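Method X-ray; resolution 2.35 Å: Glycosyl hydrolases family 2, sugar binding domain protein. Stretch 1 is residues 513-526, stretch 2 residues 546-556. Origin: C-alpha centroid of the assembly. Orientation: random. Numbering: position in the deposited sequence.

Stretch 1 513-526: WGGDSHAGRHMEVN
Stretch 2 546-556: GDWSESYIIRL

What holds the irregular 513-526 segment to the start of the 550-556 helix? Glu550 works at both ends: its N donates to Arg521 O (2.8 Å), and its OE2, reached with chi1 m and chi2 t, accepts from Gly520 N at 2.7 Å, nearly linear at 177°. Gly520 (phi/psi 85/0) lies in the type II turn His518-Arg521, closed by Arg521 N to His518 O, 2.9 Å.

What else pairs around that turn? At its first residue, His518 N donates to Trp548 O (2.8 Å), with Ser517 and Trp548 CA atoms 4.7 Å apart; Trp548 has phi/psi 61/23. After it, Met523 N donates to Ser551 OG (2.9 Å; Ser551 chi1 m). Arg521, t at chi1 and chi2 but bent by chi3 m, adds a weak bond from NH1 to Asp547 O, 3.0 Å.

What steadies the helix start? Ser549 (chi1 p) caps it, OG accepting from Tyr552 N at 3.0 Å, while Asp547 OD1 accepts from Ser549 N at 3.0 Å. One water donates to both Asp516 O and Ser549 O.

Where does packing take over? Asp516 CB sits over the Trp548 six-membered ring, 3.6 Å from its centroid. Gly515 CA lies 3.5 Å from Ile553 CD1, where a CB would clash; Trp513 CE3 meets Leu556 CD2 at 4.1 Å.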

# COMPACT_ATOMS: atom_id res chain seq x y z
N TRP A 513 9.26 -26.99 -20.22
CA TRP A 513 9.84 -28.10 -19.49
C TRP A 513 11.07 -27.58 -18.77
O TRP A 513 11.59 -26.52 -19.11
CB TRP A 513 10.23 -29.27 -20.40
CG TRP A 513 11.26 -28.92 -21.41
CD1 TRP A 513 11.05 -28.37 -22.64
CD2 TRP A 513 12.68 -29.09 -21.30
NE1 TRP A 513 12.24 -28.19 -23.30
CE2 TRP A 513 13.26 -28.64 -22.50
CE3 TRP A 513 13.52 -29.61 -20.30
CZ2 TRP A 513 14.63 -28.68 -22.73
CZ3 TRP A 513 14.87 -29.64 -20.52
CH2 TRP A 513 15.42 -29.18 -21.73
N GLY A 514 11.53 -28.35 -17.79
CA GLY A 514 12.67 -27.96 -16.98
C GLY A 514 12.37 -28.15 -15.51
O GLY A 514 11.85 -29.20 -15.12
N GLY A 515 12.63 -27.13 -14.70
CA GLY A 515 12.32 -27.20 -13.29
C GLY A 515 13.09 -26.16 -12.50
O GLY A 515 13.98 -25.48 -13.02
N ASP A 516 12.72 -26.05 -11.22
CA ASP A 516 13.29 -25.03 -10.35
C ASP A 516 14.65 -25.45 -9.83
O ASP A 516 14.90 -26.63 -9.54
CB ASP A 516 12.37 -24.75 -9.14
CG ASP A 516 11.03 -24.10 -9.54
OD1 ASP A 516 10.92 -22.86 -9.47
OD2 ASP A 516 10.09 -24.83 -9.94
N SER A 517 15.53 -24.46 -9.67
CA SER A 517 16.75 -24.69 -8.91
C SER A 517 17.09 -23.42 -8.13
O SER A 517 17.11 -22.32 -8.69
CB SER A 517 17.92 -25.12 -9.80
OG SER A 517 18.21 -24.17 -10.80
N HIS A 518 17.32 -23.59 -6.85
CA HIS A 518 17.78 -22.56 -5.93
C HIS A 518 19.24 -22.30 -6.25
O HIS A 518 20.10 -23.13 -5.93
CB HIS A 518 17.59 -23.06 -4.51
CG HIS A 518 17.67 -22.02 -3.44
ND1 HIS A 518 17.20 -20.73 -3.61
CD2 HIS A 518 18.08 -22.10 -2.15
CE1 HIS A 518 17.36 -20.06 -2.48
NE2 HIS A 518 17.89 -20.87 -1.58
N ALA A 519 19.52 -21.19 -6.93
CA ALA A 519 20.90 -20.84 -7.25
C ALA A 519 21.80 -21.00 -6.03
O ALA A 519 21.48 -20.54 -4.93
CB ALA A 519 20.98 -19.41 -7.79
N GLY A 520 22.91 -21.73 -6.23
CA GLY A 520 23.90 -21.97 -5.21
C GLY A 520 23.64 -23.14 -4.28
O GLY A 520 24.44 -23.38 -3.37
N ARG A 521 22.53 -23.86 -4.45
CA ARG A 521 22.30 -25.10 -3.71
C ARG A 521 22.74 -26.28 -4.57
O ARG A 521 22.42 -26.33 -5.76
CB ARG A 521 20.83 -25.22 -3.32
CG ARG A 521 20.46 -26.56 -2.70
CD ARG A 521 18.97 -26.62 -2.44
NE ARG A 521 18.60 -25.81 -1.29
CZ ARG A 521 17.35 -25.42 -1.01
NH1 ARG A 521 16.35 -25.77 -1.82
NH2 ARG A 521 17.10 -24.68 0.07
N HIS A 522 23.49 -27.22 -3.97
CA HIS A 522 23.97 -28.41 -4.68
C HIS A 522 23.77 -29.64 -3.80
O HIS A 522 23.30 -29.55 -2.66
CB HIS A 522 25.44 -28.26 -5.09
CG HIS A 522 25.73 -26.96 -5.77
ND1 HIS A 522 25.57 -26.78 -7.13
CD2 HIS A 522 26.10 -25.76 -5.27
CE1 HIS A 522 25.87 -25.53 -7.44
NE2 HIS A 522 26.19 -24.89 -6.33
N MET A 523 24.16 -30.80 -4.33
CA MET A 523 23.95 -32.06 -3.63
C MET A 523 24.86 -33.14 -4.21
O MET A 523 24.91 -33.31 -5.43
CB MET A 523 22.47 -32.48 -3.72
CG MET A 523 22.16 -33.86 -3.19
SD MET A 523 22.72 -34.11 -1.50
CE MET A 523 21.96 -32.73 -0.64
N GLU A 524 25.60 -33.83 -3.34
CA GLU A 524 26.47 -34.92 -3.78
C GLU A 524 25.64 -36.09 -4.30
O GLU A 524 24.60 -36.43 -3.73
CB GLU A 524 27.36 -35.41 -2.64
CG GLU A 524 28.43 -34.42 -2.16
CD GLU A 524 29.59 -34.26 -3.14
OE1 GLU A 524 29.68 -35.03 -4.13
OE2 GLU A 524 30.40 -33.34 -2.92
N VAL A 525 26.11 -36.70 -5.40
CA VAL A 525 25.48 -37.90 -5.92
C VAL A 525 25.70 -39.06 -4.95
O VAL A 525 26.73 -39.14 -4.28
CB VAL A 525 26.00 -38.24 -7.33
CG1 VAL A 525 27.50 -38.51 -7.29
CG2 VAL A 525 25.26 -39.44 -7.90
N ASN A 526 24.71 -39.95 -4.88
CA ASN A 526 24.70 -41.06 -3.92
C ASN A 526 23.99 -42.25 -4.56
O ASN A 526 22.84 -42.12 -4.98
CB ASN A 526 24.00 -40.62 -2.63
CG ASN A 526 24.03 -41.68 -1.57
OD1 ASN A 526 24.75 -42.68 -1.69
ND2 ASN A 526 23.24 -41.49 -0.51
N GLY A 546 11.91 -33.48 -4.95
CA GLY A 546 13.31 -33.13 -5.03
C GLY A 546 13.72 -32.09 -3.98
O GLY A 546 12.90 -31.59 -3.21
N ASP A 547 15.01 -31.75 -3.98
CA ASP A 547 15.54 -30.73 -3.08
C ASP A 547 15.76 -29.38 -3.77
O ASP A 547 16.32 -28.47 -3.15
CB ASP A 547 16.84 -31.22 -2.44
CG ASP A 547 17.98 -31.40 -3.45
OD1 ASP A 547 17.76 -31.18 -4.67
OD2 ASP A 547 19.10 -31.76 -3.01
N TRP A 548 15.36 -29.24 -5.03
CA TRP A 548 15.49 -28.00 -5.79
C TRP A 548 16.95 -27.54 -5.95
O TRP A 548 17.22 -26.36 -6.20
CB TRP A 548 14.62 -26.88 -5.16
CG TRP A 548 13.10 -27.10 -5.35
CD1 TRP A 548 12.43 -28.30 -5.31
CD2 TRP A 548 12.12 -26.11 -5.65
NE1 TRP A 548 11.09 -28.11 -5.56
CE2 TRP A 548 10.87 -26.78 -5.78
CE3 TRP A 548 12.16 -24.72 -5.82
CZ2 TRP A 548 9.68 -26.09 -6.05
CZ3 TRP A 548 10.99 -24.04 -6.10
CH2 TRP A 548 9.76 -24.73 -6.21
N SER A 549 17.90 -28.47 -5.85
CA SER A 549 19.31 -28.17 -6.06
C SER A 549 19.62 -27.94 -7.55
O SER A 549 18.89 -28.38 -8.45
CB SER A 549 20.17 -29.31 -5.55
OG SER A 549 20.02 -30.41 -6.44
N GLU A 550 20.72 -27.23 -7.79
CA GLU A 550 21.24 -27.16 -9.15
C GLU A 550 21.72 -28.52 -9.62
O GLU A 550 21.65 -28.81 -10.82
CB GLU A 550 22.37 -26.13 -9.23
CG GLU A 550 21.89 -24.69 -8.97
CD GLU A 550 22.86 -23.62 -9.49
OE1 GLU A 550 23.13 -23.55 -10.72
OE2 GLU A 550 23.36 -22.85 -8.63
N SER A 551 22.18 -29.36 -8.70
CA SER A 551 22.69 -30.67 -9.06
C SER A 551 21.64 -31.49 -9.77
O SER A 551 21.92 -32.16 -10.78
CB SER A 551 23.18 -31.40 -7.81
OG SER A 551 24.20 -30.66 -7.19
N TYR A 552 20.40 -31.44 -9.26
CA TYR A 552 19.34 -32.19 -9.90
C TYR A 552 19.02 -31.61 -11.27
O TYR A 552 19.00 -32.33 -12.27
CB TYR A 552 18.10 -32.24 -9.02
CG TYR A 552 16.98 -32.92 -9.76
CD1 TYR A 552 16.99 -34.31 -9.95
CD2 TYR A 552 15.96 -32.18 -10.33
CE1 TYR A 552 15.96 -34.94 -10.67
CE2 TYR A 552 14.93 -32.80 -11.05
CZ TYR A 552 14.94 -34.18 -11.21
OH TYR A 552 13.92 -34.77 -11.92
N ILE A 553 18.81 -30.30 -11.34
CA ILE A 553 18.28 -29.76 -12.59
C ILE A 553 19.31 -29.86 -13.70
O ILE A 553 18.95 -29.93 -14.88
CB ILE A 553 17.79 -28.31 -12.40
CG1 ILE A 553 16.65 -28.04 -13.39
CG2 ILE A 553 18.91 -27.30 -12.60
CD1 ILE A 553 15.38 -28.82 -13.10
N ILE A 554 20.60 -29.85 -13.36
CA ILE A 554 21.64 -29.95 -14.38
C ILE A 554 21.55 -31.30 -15.10
O ILE A 554 21.60 -31.37 -16.33
CB ILE A 554 23.02 -29.72 -13.72
CG1 ILE A 554 23.29 -28.21 -13.64
CG2 ILE A 554 24.13 -30.48 -14.44
CD1 ILE A 554 24.26 -27.83 -12.58
N ARG A 555 21.37 -32.37 -14.32
CA ARG A 555 21.15 -33.68 -14.89
C ARG A 555 19.87 -33.73 -15.71
O ARG A 555 19.83 -34.38 -16.76
CB ARG A 555 21.10 -34.71 -13.76
CG ARG A 555 22.46 -34.96 -13.11
CD ARG A 555 22.30 -35.75 -11.84
NE ARG A 555 23.57 -36.29 -11.37
CZ ARG A 555 24.53 -35.56 -10.80
NH1 ARG A 555 24.38 -34.24 -10.65
NH2 ARG A 555 25.64 -36.14 -10.39
N LEU A 556 18.81 -33.05 -15.25
CA LEU A 556 17.55 -33.07 -15.99
C LEU A 556 17.69 -32.37 -17.32
O LEU A 556 17.21 -32.87 -18.35
CB LEU A 556 16.42 -32.44 -15.17
CG LEU A 556 14.98 -32.41 -15.74
CD1 LEU A 556 13.96 -32.28 -14.61
CD2 LEU A 556 14.75 -31.27 -16.75
O HOH W 1 16.22 -29.23 -8.98
O HOH W 2 20.83 -24.33 -12.31
O HOH W 3 20.61 -29.92 -2.25
O HOH W 4 25.80 -33.19 -8.40